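Local coordinates for maternal protein tudor (Drosophila melanogaster, PDB 3NTK) that probably acts in the Piwi-interacting RNA pathway through methylation-dependent protein binding, here by its last extended Tudor domain, and is required for germ cell formation, at residues E141-K146 and T150-L155; V7-D12 and Y18-S23. All coordinates share one frame; numbering follows the deposited sequence.

Interaction 1 (E141-K146 and T150-L155); sequences EILATK and THVVRL
Thr150 starts the pairing by offering its O to Lys146 N, 2.7 Å away, in a nearly straight bond. The aliphatic part of Lys146 runs alongside the threonine, while its NZ forms a salt bridge to Glu112. Thr150 OG1 is hydrogen-bonded to His110. His151 follows, paired with Thr145 at a non-hydrogen-bonded position. Its ring takes Thr145 OG1 at the edge, in plane, where ND1 makes a short but strongly bent, weak hydrogen bond of 2.7 Å. Ile142 CD1 sits over one face, 4.0 Å from the ring centroid, in a CH-pi contact. Val152 comes next and faces both Leu143 and Ala144, which makes a classic beta bulge. Val152 O accepts Leu143 N at 2.9 Å and, weakly, Ala144 N at 3.4 Å. Val152 N returns a bond to Ala144 O. Val153, on the Ile142 side of the sheet, brings its CG1 to 4.4 Å from Ile142 CG1. Arg154 closes the contact with two backbone bonds to Glu141. Their side chains lie side by side, because Glu141 CG is anti to N (chi1 -169°) and the chain then extends along the arginine. The salt bridge from Arg154 NH1 to Glu141 OE1 is 3.2 Å. It is skewed, with carboxylate and guanidinium planes 86° apart. Leu143 CD2 covers one guanidinium face, offset toward its rim. The two strands form an antiparallel hairpin at the surface of a mixed, OB-fold-type sheet. Strand 109-113 runs parallel to 151-157 on its other edge and bonds to the backbone of His151 and Val153.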
loop_
_atom_site.group_PDB
_atom_site.type_symbol
_atom_site.label_atom_id
_atom_site.label_comp_id
_atom_site.label_asym_id
_atom_site.label_seq_id
_atom_site.Cartn_x
_atom_site.Cartn_y
_atom_site.Cartn_z
ATOM N N GLU A 141 -13.367 -2.004 -9.069
ATOM C CA GLU A 141 -13.590 -1.696 -10.469
ATOM C C GLU A 141 -12.816 -0.392 -10.601
ATOM O O GLU A 141 -13.104 0.566 -9.889
ATOM C CB GLU A 141 -15.073 -1.446 -10.761
ATOM C CG GLU A 141 -15.401 -1.391 -12.252
ATOM C CD GLU A 141 -16.729 -0.706 -12.552
ATOM O OE1 GLU A 141 -17.656 -0.793 -11.718
ATOM O OE2 GLU A 141 -16.849 -0.091 -13.635
ATOM N N ILE A 142 -11.815 -0.360 -11.476
ATOM C CA ILE A 142 -11.026 0.856 -11.652
ATOM C C ILE A 142 -11.691 1.770 -12.673
ATOM O O ILE A 142 -11.754 1.455 -13.864
ATOM C CB ILE A 142 -9.587 0.532 -12.104
ATOM C CG1 ILE A 142 -8.939 -0.429 -11.107
ATOM C CG2 ILE A 142 -8.758 1.814 -12.186
ATOM C CD1 ILE A 142 -7.521 -0.830 -11.471
ATOM N N LEU A 143 -12.192 2.903 -12.195
ATOM C CA LEU A 143 -12.870 3.856 -13.055
ATOM C C LEU A 143 -11.880 4.785 -13.735
ATOM O O LEU A 143 -12.134 5.278 -14.835
ATOM C CB LEU A 143 -13.879 4.673 -12.240
ATOM C CG LEU A 143 -14.917 3.858 -11.461
ATOM C CD1 LEU A 143 -15.838 4.802 -10.705
ATOM C CD2 LEU A 143 -15.714 2.987 -12.413
ATOM N N ALA A 144 -10.752 5.028 -13.078
ATOM C CA ALA A 144 -9.733 5.900 -13.632
ATOM C C ALA A 144 -8.487 5.942 -12.764
ATOM O O ALA A 144 -8.501 5.530 -11.601
ATOM C CB ALA A 144 -10.290 7.307 -13.791
ATOM N N THR A 145 -7.407 6.435 -13.353
ATOM C CA THR A 145 -6.141 6.578 -12.654
ATOM C C THR A 145 -5.768 8.051 -12.792
ATOM O O THR A 145 -5.603 8.551 -13.904
ATOM C CB THR A 145 -5.056 5.689 -13.286
ATOM O OG1 THR A 145 -5.424 4.313 -13.127
ATOM C CG2 THR A 145 -3.707 5.929 -12.620
ATOM N N LYS A 146 -5.671 8.742 -11.659
ATOM C CA LYS A 146 -5.339 10.163 -11.637
ATOM C C LYS A 146 -3.893 10.435 -12.015
ATOM O O LYS A 146 -3.068 9.525 -12.049
ATOM C CB LYS A 146 -5.587 10.749 -10.247
ATOM C CG LYS A 146 -7.016 10.668 -9.757
ATOM C CD LYS A 146 -7.089 11.231 -8.351
ATOM C CE LYS A 146 -8.509 11.335 -7.845
ATOM N NZ LYS A 146 -8.508 11.973 -6.506
ATOM N N THR A 150 -3.153 7.671 -8.290
ATOM C CA THR A 150 -4.273 7.164 -7.502
ATOM C C THR A 150 -5.406 6.637 -8.377
ATOM O O THR A 150 -5.767 7.264 -9.373
ATOM C CB THR A 150 -4.844 8.268 -6.600
ATOM O OG1 THR A 150 -3.837 8.694 -5.673
ATOM C CG2 THR A 150 -6.069 7.757 -5.832
ATOM N N HIS A 151 -5.959 5.482 -8.003
ATOM C CA HIS A 151 -7.079 4.896 -8.735
ATOM C C HIS A 151 -8.397 5.331 -8.098
ATOM O O HIS A 151 -8.534 5.279 -6.878
ATOM C CB HIS A 151 -7.080 3.364 -8.658
ATOM C CG HIS A 151 -6.005 2.692 -9.449
ATOM N ND1 HIS A 151 -5.725 3.014 -10.759
ATOM C CD2 HIS A 151 -5.204 1.644 -9.141
ATOM C CE1 HIS A 151 -4.800 2.194 -11.224
ATOM N NE2 HIS A 151 -4.468 1.352 -10.263
ATOM N N VAL A 152 -9.358 5.751 -8.915
ATOM C CA VAL A 152 -10.689 6.088 -8.403
ATOM C C VAL A 152 -11.410 4.770 -8.657
ATOM O O VAL A 152 -11.445 4.296 -9.786
ATOM C CB VAL A 152 -11.367 7.210 -9.201
ATOM C CG1 VAL A 152 -12.813 7.388 -8.710
ATOM C CG2 VAL A 152 -10.587 8.511 -9.028
ATOM N N VAL A 153 -11.970 4.172 -7.612
ATOM C CA VAL A 153 -12.596 2.863 -7.754
ATOM C C VAL A 153 -13.977 2.682 -7.128
ATOM O O VAL A 153 -14.460 3.525 -6.381
ATOM C CB VAL A 153 -11.687 1.769 -7.124
ATOM C CG1 VAL A 153 -10.256 1.901 -7.640
ATOM C CG2 VAL A 153 -11.713 1.887 -5.593
ATOM N N ARG A 154 -14.600 1.557 -7.467
ATOM C CA ARG A 154 -15.880 1.153 -6.901
ATOM C C ARG A 154 -15.488 -0.130 -6.183
ATOM O O ARG A 154 -14.822 -0.994 -6.761
ATOM C CB ARG A 154 -16.913 0.858 -7.985
ATOM C CG ARG A 154 -17.458 2.094 -8.660
ATOM C CD ARG A 154 -18.430 1.717 -9.762
ATOM N NE ARG A 154 -18.774 2.867 -10.591
ATOM C CZ ARG A 154 -19.349 2.779 -11.786
ATOM N NH1 ARG A 154 -19.649 1.592 -12.294
ATOM N NH2 ARG A 154 -19.614 3.878 -12.477
ATOM N N LEU A 155 -15.887 -0.248 -4.923
ATOM C CA LEU A 155 -15.523 -1.400 -4.110
ATOM C C LEU A 155 -16.603 -2.475 -4.027
ATOM O O LEU A 155 -17.797 -2.175 -3.922
ATOM C CB LEU A 155 -15.156 -0.920 -2.701
ATOM C CG LEU A 155 -14.629 -1.931 -1.678
ATOM C CD1 LEU A 155 -13.290 -2.476 -2.133
ATOM C CD2 LEU A 155 -14.501 -1.253 -0.318
#

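Interaction 2 (V7-D12 and Y18-S23); sequences VVVQFD and YVQMES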
loop_
_atom_site.group_PDB
_atom_site.type_symbol
_atom_site.label_atom_id
_atom_site.label_comp_id
_atom_site.label_asym_id
_atom_site.label_seq_id
_atom_site.Cartn_x
_atom_site.Cartn_y
_atom_site.Cartn_z
ATOM N N VAL A 7 -6.506 -7.139 -1.911
ATOM C CA VAL A 7 -6.603 -7.198 -0.467
ATOM C C VAL A 7 -6.316 -5.769 -0.042
ATOM O O VAL A 7 -5.468 -5.110 -0.641
ATOM C CB VAL A 7 -5.546 -8.150 0.152
ATOM C CG1 VAL A 7 -5.580 -8.050 1.663
ATOM C CG2 VAL A 7 -5.821 -9.589 -0.270
ATOM N N VAL A 8 -7.043 -5.279 0.958
ATOM C CA VAL A 8 -6.827 -3.925 1.453
ATOM C C VAL A 8 -5.718 -4.016 2.500
ATOM O O VAL A 8 -5.841 -4.754 3.474
ATOM C CB VAL A 8 -8.112 -3.359 2.098
ATOM C CG1 VAL A 8 -7.852 -1.968 2.660
ATOM C CG2 VAL A 8 -9.231 -3.310 1.063
ATOM N N VAL A 9 -4.633 -3.275 2.300
ATOM C CA VAL A 9 -3.517 -3.324 3.239
ATOM C C VAL A 9 -3.451 -2.131 4.178
ATOM O O VAL A 9 -2.793 -2.189 5.222
ATOM C CB VAL A 9 -2.162 -3.452 2.496
ATOM C CG1 VAL A 9 -2.110 -4.779 1.752
ATOM C CG2 VAL A 9 -1.974 -2.284 1.523
ATOM N N GLN A 10 -4.127 -1.050 3.806
ATOM C CA GLN A 10 -4.154 0.157 4.619
ATOM C C GLN A 10 -5.479 0.858 4.341
ATOM O O GLN A 10 -5.849 1.042 3.186
ATOM C CB GLN A 10 -2.991 1.073 4.235
ATOM C CG GLN A 10 -2.777 2.238 5.175
ATOM C CD GLN A 10 -2.102 1.824 6.469
ATOM O OE1 GLN A 10 -1.946 2.632 7.387
ATOM N NE2 GLN A 10 -1.691 0.560 6.546
ATOM N N PHE A 11 -6.196 1.250 5.389
ATOM C CA PHE A 11 -7.481 1.909 5.187
ATOM C C PHE A 11 -7.710 3.072 6.147
ATOM O O PHE A 11 -8.051 2.873 7.310
ATOM C CB PHE A 11 -8.610 0.880 5.320
ATOM C CG PHE A 11 -9.950 1.373 4.843
ATOM C CD1 PHE A 11 -10.824 2.016 5.714
ATOM C CD2 PHE A 11 -10.334 1.194 3.516
ATOM C CE1 PHE A 11 -12.068 2.476 5.266
ATOM C CE2 PHE A 11 -11.571 1.648 3.059
ATOM C CZ PHE A 11 -12.438 2.290 3.938
ATOM N N ASP A 12 -7.510 4.290 5.659
ATOM C CA ASP A 12 -7.731 5.465 6.489
ATOM C C ASP A 12 -9.186 5.898 6.345
ATOM O O ASP A 12 -9.754 6.536 7.234
ATOM C CB ASP A 12 -6.788 6.598 6.077
ATOM C CG ASP A 12 -5.352 6.332 6.487
ATOM O OD1 ASP A 12 -5.131 5.994 7.669
ATOM O OD2 ASP A 12 -4.445 6.464 5.635
ATOM N N TYR A 18 -5.177 1.773 0.617
ATOM C CA TYR A 18 -4.224 1.081 -0.243
ATOM C C TYR A 18 -4.578 -0.388 -0.409
ATOM O O TYR A 18 -5.039 -1.036 0.534
ATOM C CB TYR A 18 -2.811 1.173 0.337
ATOM C CG TYR A 18 -2.212 2.557 0.281
ATOM C CD1 TYR A 18 -2.534 3.523 1.240
ATOM C CD2 TYR A 18 -1.323 2.903 -0.737
ATOM C CE1 TYR A 18 -1.974 4.805 1.183
ATOM C CE2 TYR A 18 -0.760 4.173 -0.803
ATOM C CZ TYR A 18 -1.088 5.117 0.155
ATOM O OH TYR A 18 -0.525 6.372 0.068
ATOM N N VAL A 19 -4.330 -0.911 -1.605
ATOM C CA VAL A 19 -4.610 -2.305 -1.901
ATOM C C VAL A 19 -3.442 -2.976 -2.604
ATOM O O VAL A 19 -2.548 -2.314 -3.136
ATOM C CB VAL A 19 -5.844 -2.453 -2.814
ATOM C CG1 VAL A 19 -7.038 -1.751 -2.189
ATOM C CG2 VAL A 19 -5.550 -1.890 -4.203
ATOM N N GLN A 20 -3.456 -4.300 -2.580
ATOM C CA GLN A 20 -2.455 -5.101 -3.260
ATOM C C GLN A 20 -3.289 -5.974 -4.184
ATOM O O GLN A 20 -4.074 -6.808 -3.725
ATOM C CB GLN A 20 -1.658 -5.964 -2.274
ATOM C CG GLN A 20 -0.524 -5.213 -1.563
ATOM C CD GLN A 20 0.283 -6.095 -0.613
ATOM O OE1 GLN A 20 1.345 -5.697 -0.126
ATOM N NE2 GLN A 20 -0.223 -7.293 -0.339
ATOM N N MET A 21 -3.141 -5.752 -5.484
ATOM C CA MET A 21 -3.882 -6.503 -6.484
ATOM C C MET A 21 -3.404 -7.947 -6.556
ATOM O O MET A 21 -2.203 -8.223 -6.489
ATOM C CB MET A 21 -3.718 -5.849 -7.857
ATOM C CG MET A 21 -4.066 -4.369 -7.892
ATOM S SD MET A 21 -5.799 -4.045 -7.500
ATOM C CE MET A 21 -6.541 -4.488 -9.006
ATOM N N GLU A 22 -4.355 -8.862 -6.700
ATOM C CA GLU A 22 -4.054 -10.283 -6.794
ATOM C C GLU A 22 -3.074 -10.530 -7.939
ATOM O O GLU A 22 -2.186 -11.375 -7.840
ATOM C CB GLU A 22 -5.351 -11.061 -7.036
ATOM C CG GLU A 22 -5.210 -12.574 -7.057
ATOM C CD GLU A 22 -6.544 -13.265 -7.294
ATOM O OE1 GLU A 22 -7.142 -13.055 -8.370
ATOM O OE2 GLU A 22 -6.999 -14.009 -6.399
ATOM N N SER A 23 -3.239 -9.783 -9.022
ATOM C CA SER A 23 -2.371 -9.928 -10.187
ATOM C C SER A 23 -0.906 -9.582 -9.896
ATOM O O SER A 23 -0.004 -10.118 -10.537
ATOM C CB SER A 23 -2.885 -9.055 -11.336
ATOM O OG SER A 23 -2.806 -7.674 -11.016
#
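The Tyr18 ring meets Gln10 obliquely, with Gln10 CB 3.9 Å from Tyr18 CD1. The two side chains point the same way, and the amide and ring planes are 68° apart. The rings of His110 and His81 also meet Tyr18, at inclined angles. The second flat group is the Gln20 amide. Val9 CG1 lies over one of its faces, 3.6 Å from Gln20 CD, and crosses the glutamine at about a right angle. The other Val9 methyl, CG2, packs 3.7 Å from Tyr18 CB, so Val9 touches both neighbours with separate branches. An alanine at Val9 would remove both methyls, and the Gln20 amide, without the methyl packed on that face, would probably be freer to turn. Strands 4-11 and 16-21 form an antiparallel hairpin of the sheet, interrupted by a classic beta bulge. Val9 and Gln10 both face Tyr18 there. Tyr18 O accepts Val9 N at 2.9 Å and, weakly, Gln10 N at 3.4 Å. Tyr18 N gives a nearly straight bond to Gln10 O, 2.8 Å long. Past the bulge, Val7 and Gln20 form a hydrogen-bonded pair through both backbone bonds. The Gln10 chain bends at chi2 (76°), which brings its NE2 back to the O of its own neighbour Val9, at 3.2 Å. Val8 and Val19 point to the other side of the sheet, with Val8 CG2 4.2 Å from Val19 CG1. On that side, Val8 touches Ile130 of helix 120-131 and Phe134, and Val19 touches Cys6 and Cys111.

Overall arrangement
Both interactions are antiparallel hairpins with a classic beta bulge, and both belong to the same mixed sheet, where strands 137-145 and 4-11 are neighbours. Their centres are about 13 Å apart and their nearest atoms about 5 Å, without touching. Interaction 2 lies near the middle of the chain, its centre about 6 Å from that of the chain, and is partly buried. Its side-chain contacts are mostly valine methyls against aliphatic and amide groups. Interaction 1 lies at the surface, about 15 Å out. It adds a salt bridge and a weak imidazole-hydroxyl bond to the apolar packing. Strand 109-113 links them, pairing with both 16-21 and 151-157.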